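Local coordinates for chromosome segregation protein smc (Pyrococcus furiosus, PDB 3KTA) that binds and hydrolyses ATP in an ABC-type head domain that also has adenylate kinase activity, and serves chromosome condensation and partitioning, at the interface of chains A and B. Coordinates in Å, arbitrary orientation; residue numbers count along the deposited sequence, not the author numbering. Chains: chain A, Chromosome segregation protein smc; chain B, Chromosome segregation protein smc.

Contact 1: the interface of chains A and B. Residues chain A 22-24, 29-31; chain B 121, 135-137.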
ATOM      1  N   ILE A  22     -10.980 -12.817  -4.351  1.00 14.39           N
ATOM      2  CA  ILE A  22     -10.973 -11.363  -4.456  1.00 14.63           C
ATOM      3  C   ILE A  22     -10.106 -10.927  -5.634  1.00 13.31           C
ATOM      4  O   ILE A  22      -8.877 -11.004  -5.557  1.00 15.66           O
ATOM      5  CB  ILE A  22     -10.434 -10.717  -3.170  1.00 14.91           C
ATOM      6  CG1 ILE A  22     -11.176 -11.254  -1.941  1.00 15.84           C
ATOM      7  CG2 ILE A  22     -10.518  -9.179  -3.269  1.00 15.42           C
ATOM      8  CD1 ILE A  22     -10.657 -10.690  -0.624  1.00 15.88           C
ATOM      9  N   PRO A  23     -10.738 -10.479  -6.732  1.00 15.31           N
ATOM     10  CA  PRO A  23     -10.019 -10.127  -7.957  1.00 14.69           C
ATOM     11  C   PRO A  23      -9.639  -8.658  -7.960  1.00 14.49           C
ATOM     12  O   PRO A  23     -10.342  -7.847  -7.352  1.00 14.85           O
ATOM     13  CB  PRO A  23     -11.065 -10.363  -9.048  1.00 17.50           C
ATOM     14  CG  PRO A  23     -12.359 -10.019  -8.374  1.00 18.28           C
ATOM     15  CD  PRO A  23     -12.191 -10.275  -6.882  1.00 19.82           C
ATOM     16  N   PHE A  24      -8.552  -8.326  -8.648  1.00 14.06           N
ATOM     17  CA  PHE A  24      -8.092  -6.945  -8.755  1.00 13.28           C
ATOM     18  C   PHE A  24      -7.867  -6.540 -10.208  1.00 15.75           C
ATOM     19  O   PHE A  24      -7.494  -7.363 -11.041  1.00 17.83           O
ATOM     20  CB  PHE A  24      -6.784  -6.750  -7.991  1.00 15.91           C
ATOM     21  CG  PHE A  24      -6.904  -7.017  -6.539  1.00 12.69           C
ATOM     22  CD1 PHE A  24      -7.490  -6.083  -5.698  1.00 15.43           C
ATOM     23  CD2 PHE A  24      -6.447  -8.207  -5.997  1.00 17.20           C
ATOM     24  CE1 PHE A  24      -7.621  -6.330  -4.332  1.00 15.37           C
ATOM     25  CE2 PHE A  24      -6.569  -8.458  -4.632  1.00 18.66           C
ATOM     26  CZ  PHE A  24      -7.157  -7.525  -3.800  1.00 15.72           C
ATOM     27  N   THR A  29      -7.799  -0.445  -8.397  1.00 10.89           N
ATOM     28  CA  THR A  29      -8.982  -1.013  -7.754  1.00 13.10           C
ATOM     29  C   THR A  29      -9.273  -0.229  -6.487  1.00 11.99           C
ATOM     30  O   THR A  29      -8.374   0.025  -5.693  1.00 13.02           O
ATOM     31  CB  THR A  29      -8.785  -2.491  -7.376  1.00 12.90           C
ATOM     32  OG1 THR A  29      -8.346  -3.225  -8.532  1.00 13.76           O
ATOM     33  CG2 THR A  29     -10.090  -3.084  -6.848  1.00 13.76           C
ATOM     34  N   ALA A  30     -10.530   0.162  -6.301  1.00 12.53           N
ATOM     35  CA  ALA A  30     -10.945   0.769  -5.049  1.00 12.53           C
ATOM     36  C   ALA A  30     -11.721  -0.262  -4.252  1.00 11.46           C
ATOM     37  O   ALA A  30     -12.527  -1.009  -4.813  1.00 14.01           O
ATOM     38  CB  ALA A  30     -11.827   1.988  -5.297  1.00 13.21           C
ATOM     39  N   ILE A  31     -11.487  -0.274  -2.944  1.00 11.65           N
ATOM     40  CA  ILE A  31     -12.196  -1.155  -2.019  1.00 13.04           C
ATOM     41  C   ILE A  31     -13.027  -0.282  -1.093  1.00 14.78           C
ATOM     42  O   ILE A  31     -12.483   0.575  -0.394  1.00 14.59           O
ATOM     43  CB  ILE A  31     -11.219  -1.986  -1.192  1.00 13.39           C
ATOM     44  CG1 ILE A  31     -10.395  -2.880  -2.123  1.00 13.25           C
ATOM     45  CG2 ILE A  31     -11.973  -2.836  -0.175  1.00 14.31           C
ATOM     46  CD1 ILE A  31      -9.248  -3.599  -1.419  1.00 12.61           C
TER
ATOM     47  N   ILE B 121      -4.056  -0.579  -5.226  1.00  9.37           N
ATOM     48  CA  ILE B 121      -5.216  -1.110  -4.512  1.00  8.79           C
ATOM     49  C   ILE B 121      -5.476  -0.153  -3.361  1.00 10.97           C
ATOM     50  O   ILE B 121      -4.617   0.032  -2.491  1.00 11.92           O
ATOM     51  CB  ILE B 121      -4.936  -2.521  -3.948  1.00 10.43           C
ATOM     52  CG1 ILE B 121      -4.652  -3.492  -5.097  1.00 13.08           C
ATOM     53  CG2 ILE B 121      -6.115  -3.011  -3.101  1.00 11.85           C
ATOM     54  CD1 ILE B 121      -3.930  -4.755  -4.638  1.00 14.93           C
ATOM     55  N   LYS B 135     -11.809  -0.767 -11.342  1.00 15.04           N
ATOM     56  CA  LYS B 135     -12.697  -1.744 -10.731  1.00 14.29           C
ATOM     57  C   LYS B 135     -13.002  -1.345  -9.289  1.00 15.42           C
ATOM     58  O   LYS B 135     -12.180  -0.711  -8.625  1.00 14.09           O
ATOM     59  CB  LYS B 135     -12.055  -3.139 -10.739  1.00 16.36           C
ATOM     60  CG  LYS B 135     -11.848  -3.703 -12.133  1.00 18.10           C
ATOM     61  CD  LYS B 135     -13.197  -4.152 -12.715  1.00 24.78           C
ATOM     62  CE  LYS B 135     -13.042  -4.724 -14.117  1.00 32.58           C
ATOM     63  NZ  LYS B 135     -14.337  -5.258 -14.623  1.00 37.91           N
ATOM     64  N   ILE B 136     -14.173  -1.750  -8.805  1.00 16.71           N
ATOM     65  CA  ILE B 136     -14.579  -1.467  -7.437  1.00 13.58           C
ATOM     66  C   ILE B 136     -14.979  -2.767  -6.748  1.00 16.42           C
ATOM     67  O   ILE B 136     -15.769  -3.558  -7.281  1.00 15.99           O
ATOM     68  CB  ILE B 136     -15.791  -0.494  -7.389  1.00 13.41           C
ATOM     69  CG1 ILE B 136     -15.496   0.760  -8.216  1.00 17.91           C
ATOM     70  CG2 ILE B 136     -16.138  -0.162  -5.954  1.00 17.64           C
ATOM     71  CD1 ILE B 136     -16.755   1.538  -8.633  1.00 19.38           C
ATOM     72  N   ILE B 137     -14.403  -2.996  -5.577  1.00 13.58           N
ATOM     73  CA  ILE B 137     -14.736  -4.142  -4.747  1.00 15.06           C
ATOM     74  C   ILE B 137     -15.544  -3.643  -3.563  1.00 16.50           C
ATOM     75  O   ILE B 137     -15.142  -2.690  -2.900  1.00 15.12           O
ATOM     76  CB  ILE B 137     -13.453  -4.815  -4.202  1.00 15.40           C
ATOM     77  CG1 ILE B 137     -12.649  -5.449  -5.326  1.00 21.36           C
ATOM     78  CG2 ILE B 137     -13.775  -5.857  -3.135  1.00 16.94           C
ATOM     79  CD1 ILE B 137     -11.320  -5.946  -4.850  1.00 21.29           C
TER
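The parallel strand pairing of A:Ala30 with B:Ile136 belongs to a beta-sheet that the N- and C-terminal pieces of the SMC polypeptide build together in the ABC-type ATPase head. Strand A 28-33 has B 119-123 on one side and B 135-142 on the other, with A:Thr29 bridging to both B:Ile121 and B:Lys135. On the second side, A:Ala30 N donates to B:Lys135 O over 3.0 Å, and B:Ile137 N returns a bond of 2.8 Å to A:Ala30 O that is nearly straight, 172° at the hydrogen.

Side chains fill in the joint. B:Ile137 sends CG1 away from its carbonyl carbon (chi1 -67°), which carries CD1 in among A:Ile22, A:Phe24 and A:Thr29. B:Ile137 CD1 lies 3.7 Å from A:Ile22 CG2 and as near to A:Thr29 CG2. A:Ile31 lies side by side with B:Ile137, both side chains pointing the same way.

From the other strand, B:Ile121 meets A:Phe24 at about a right angle and sets CD1 over one face of the ring, 3.9 Å above the plane and shifted toward the rim. CG1 of B:Ile121 lies on the ring as well, while B:Ile121 CG2 spans the ring's CE1 and the A:Ile31 CD1 methyl, the latter at 3.6 Å. An alanine here would probably leave that ring face without its methyl cover and open a gap beside A:Ile31. The tip of B:Ile137, CD1, also packs against a backbone carbonyl, 3.3 Å from A:Pro23 O.

Contact 2: the interface of chains A and B. Residues chain A 33-35, 39; chain B 125, 163, 169.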
ATOM      1  N   GLY A  33     -16.722  -0.018   1.606  1.00 14.89           N
ATOM      2  CA  GLY A  33     -17.527  -0.807   2.525  1.00 15.73           C
ATOM      3  C   GLY A  33     -17.621  -0.105   3.861  1.00 16.08           C
ATOM      4  O   GLY A  33     -16.761   0.709   4.203  1.00 15.01           O
ATOM      5  N   ALA A  34     -18.670  -0.422   4.612  1.00 18.65           N
ATOM      6  CA  ALA A  34     -18.927   0.225   5.887  1.00 19.10           C
ATOM      7  C   ALA A  34     -17.755   0.078   6.847  1.00 18.64           C
ATOM      8  O   ALA A  34     -16.961  -0.863   6.748  1.00 19.31           O
ATOM      9  CB  ALA A  34     -20.189  -0.359   6.512  1.00 19.77           C
ATOM     10  N   ASN A  35     -17.655   1.000   7.793  1.00 16.08           N
ATOM     11  CA  ASN A  35     -16.693   0.870   8.871  1.00 15.34           C
ATOM     12  C   ASN A  35     -16.822  -0.511   9.514  1.00 17.53           C
ATOM     13  O   ASN A  35     -17.931  -0.962   9.805  1.00 18.07           O
ATOM     14  CB  ASN A  35     -16.958   1.943   9.929  1.00 23.45           C
ATOM     15  CG  ASN A  35     -16.933   3.350   9.361  1.00 27.57           C
ATOM     16  OD1 ASN A  35     -16.141   4.176   9.793  1.00 27.78           O
ATOM     17  ND2 ASN A  35     -17.807   3.630   8.397  1.00 27.47           N
ATOM     18  N   LYS A  39     -12.409  -4.442   5.418  1.00 11.93           N
ATOM     19  CA  LYS A  39     -11.568  -3.941   4.323  1.00 12.55           C
ATOM     20  C   LYS A  39     -10.070  -4.114   4.600  1.00 13.54           C
ATOM     21  O   LYS A  39      -9.325  -4.690   3.780  1.00 12.07           O
ATOM     22  CB  LYS A  39     -11.911  -2.477   4.013  1.00 11.38           C
ATOM     23  CG  LYS A  39     -13.383  -2.266   3.638  1.00 14.06           C
ATOM     24  CD  LYS A  39     -13.657  -0.787   3.334  1.00 13.79           C
ATOM     25  CE  LYS A  39     -13.307   0.135   4.508  1.00 14.61           C
ATOM     26  NZ  LYS A  39     -14.254   0.004   5.651  1.00 15.60           N
TER
ATOM     27  N   LEU B 125     -13.267   5.593   1.771  1.00 12.70           N
ATOM     28  CA  LEU B 125     -14.666   5.931   2.027  1.00 14.58           C
ATOM     29  C   LEU B 125     -15.045   7.177   1.222  1.00 14.33           C
ATOM     30  O   LEU B 125     -16.167   7.692   1.349  1.00 16.44           O
ATOM     31  CB  LEU B 125     -14.882   6.216   3.520  1.00 14.47           C
ATOM     32  CG  LEU B 125     -14.652   5.059   4.489  1.00 20.93           C
ATOM     33  CD1 LEU B 125     -15.116   5.448   5.882  1.00 19.03           C
ATOM     34  CD2 LEU B 125     -15.355   3.807   3.995  1.00 23.95           C
ATOM     35  N   ILE B 163     -22.694   5.489   4.251  1.00 20.13           N
ATOM     36  CA  ILE B 163     -21.591   5.600   5.194  1.00 21.42           C
ATOM     37  C   ILE B 163     -21.381   7.040   5.680  1.00 26.71           C
ATOM     38  O   ILE B 163     -21.179   7.275   6.876  1.00 27.19           O
ATOM     39  CB  ILE B 163     -20.295   5.056   4.561  1.00 22.51           C
ATOM     40  CG1 ILE B 163     -20.395   3.533   4.416  1.00 23.14           C
ATOM     41  CG2 ILE B 163     -19.071   5.462   5.385  1.00 23.09           C
ATOM     42  CD1 ILE B 163     -19.386   2.960   3.445  1.00 22.94           C
ATOM     43  N   TRP B 169     -17.749   8.771  10.586  1.00 26.64           N
ATOM     44  CA  TRP B 169     -17.343   7.806   9.567  1.00 27.30           C
ATOM     45  C   TRP B 169     -15.831   7.821   9.283  1.00 25.46           C
ATOM     46  O   TRP B 169     -15.240   6.776   8.994  1.00 21.44           O
ATOM     47  CB  TRP B 169     -18.140   8.023   8.265  1.00 25.31           C
ATOM     48  CG  TRP B 169     -17.954   9.392   7.696  1.00 27.60           C
ATOM     49  CD1 TRP B 169     -18.758  10.483   7.899  1.00 24.39           C
ATOM     50  CD2 TRP B 169     -16.884   9.838   6.852  1.00 25.02           C
ATOM     51  NE1 TRP B 169     -18.255  11.570   7.235  1.00 27.65           N
ATOM     52  CE2 TRP B 169     -17.111  11.202   6.577  1.00 27.38           C
ATOM     53  CE3 TRP B 169     -15.766   9.214   6.289  1.00 24.52           C
ATOM     54  CZ2 TRP B 169     -16.256  11.954   5.776  1.00 29.12           C
ATOM     55  CZ3 TRP B 169     -14.912   9.963   5.498  1.00 25.29           C
ATOM     56  CH2 TRP B 169     -15.165  11.318   5.242  1.00 31.83           C
TER
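The end of strand A 28-33 and the loop that follows it meet chain B at the loop between strand 119-123 and helix 127-130, the last turn of helix 153-164, and the C-terminal tail; the start of helix A 39-49 comes only near chain B. The chain A segment is the P-loop, or Walker A motif, which binds ATP. A:Gly33 presents its carbonyl to methyl groups of chain B. B:Leu125 CD2 comes within 3.4 Å of A:Gly33 O and B:Ile163 CD1 within 3.5 Å.

A:Gly33 O also accepts a 3.0 Å hydrogen bond from A:Lys39 NZ, the side-chain amine nitrogen of the Walker A lysine. This nitrogen stands above the carbonyl plane, 56° out of it, rather than on a lone pair. The A:Gly33 carbonyl, together with a weak bond from A:Lys39 NZ to A:Ala34 O, probably helps hold the lysine tip within the loop.

B:Ile163 spreads its branches along the loop. B:Ile163 CD1 lies 3.7 Å from A:Ala34 CA. B:Ile163 CG2, anti to the backbone N, lies 3.7 Å from the side-chain amide nitrogen A:Asn35 ND2. A:Asn35 OD1 sits 2.9 Å from B:Trp169 O, but as modelled both atoms can only accept, making this pair a doubtful contact; a turned-over amide might explain it.

Chain B thus backs the P-loop where it leaves strand A 28-33, just ahead of the helix that begins with the Walker A lysine.

Contact 1 and contact 2 lie about 15 Å apart, centre to centre, and follow one another along strand A 28-33: its body serves contact 1, and its last residue opens contact 2. Strand B 119-123 makes the matching link, since the loop just beyond it carries the chain B leucine of contact 2. Shared-sheet pairing at one point and packing around the nucleotide-binding loop at the next illustrate how two distant ends of one polypeptide complete a single ATPase head. The continuous strand probably helps hold the P-loop in register with the C-terminal piece of the head.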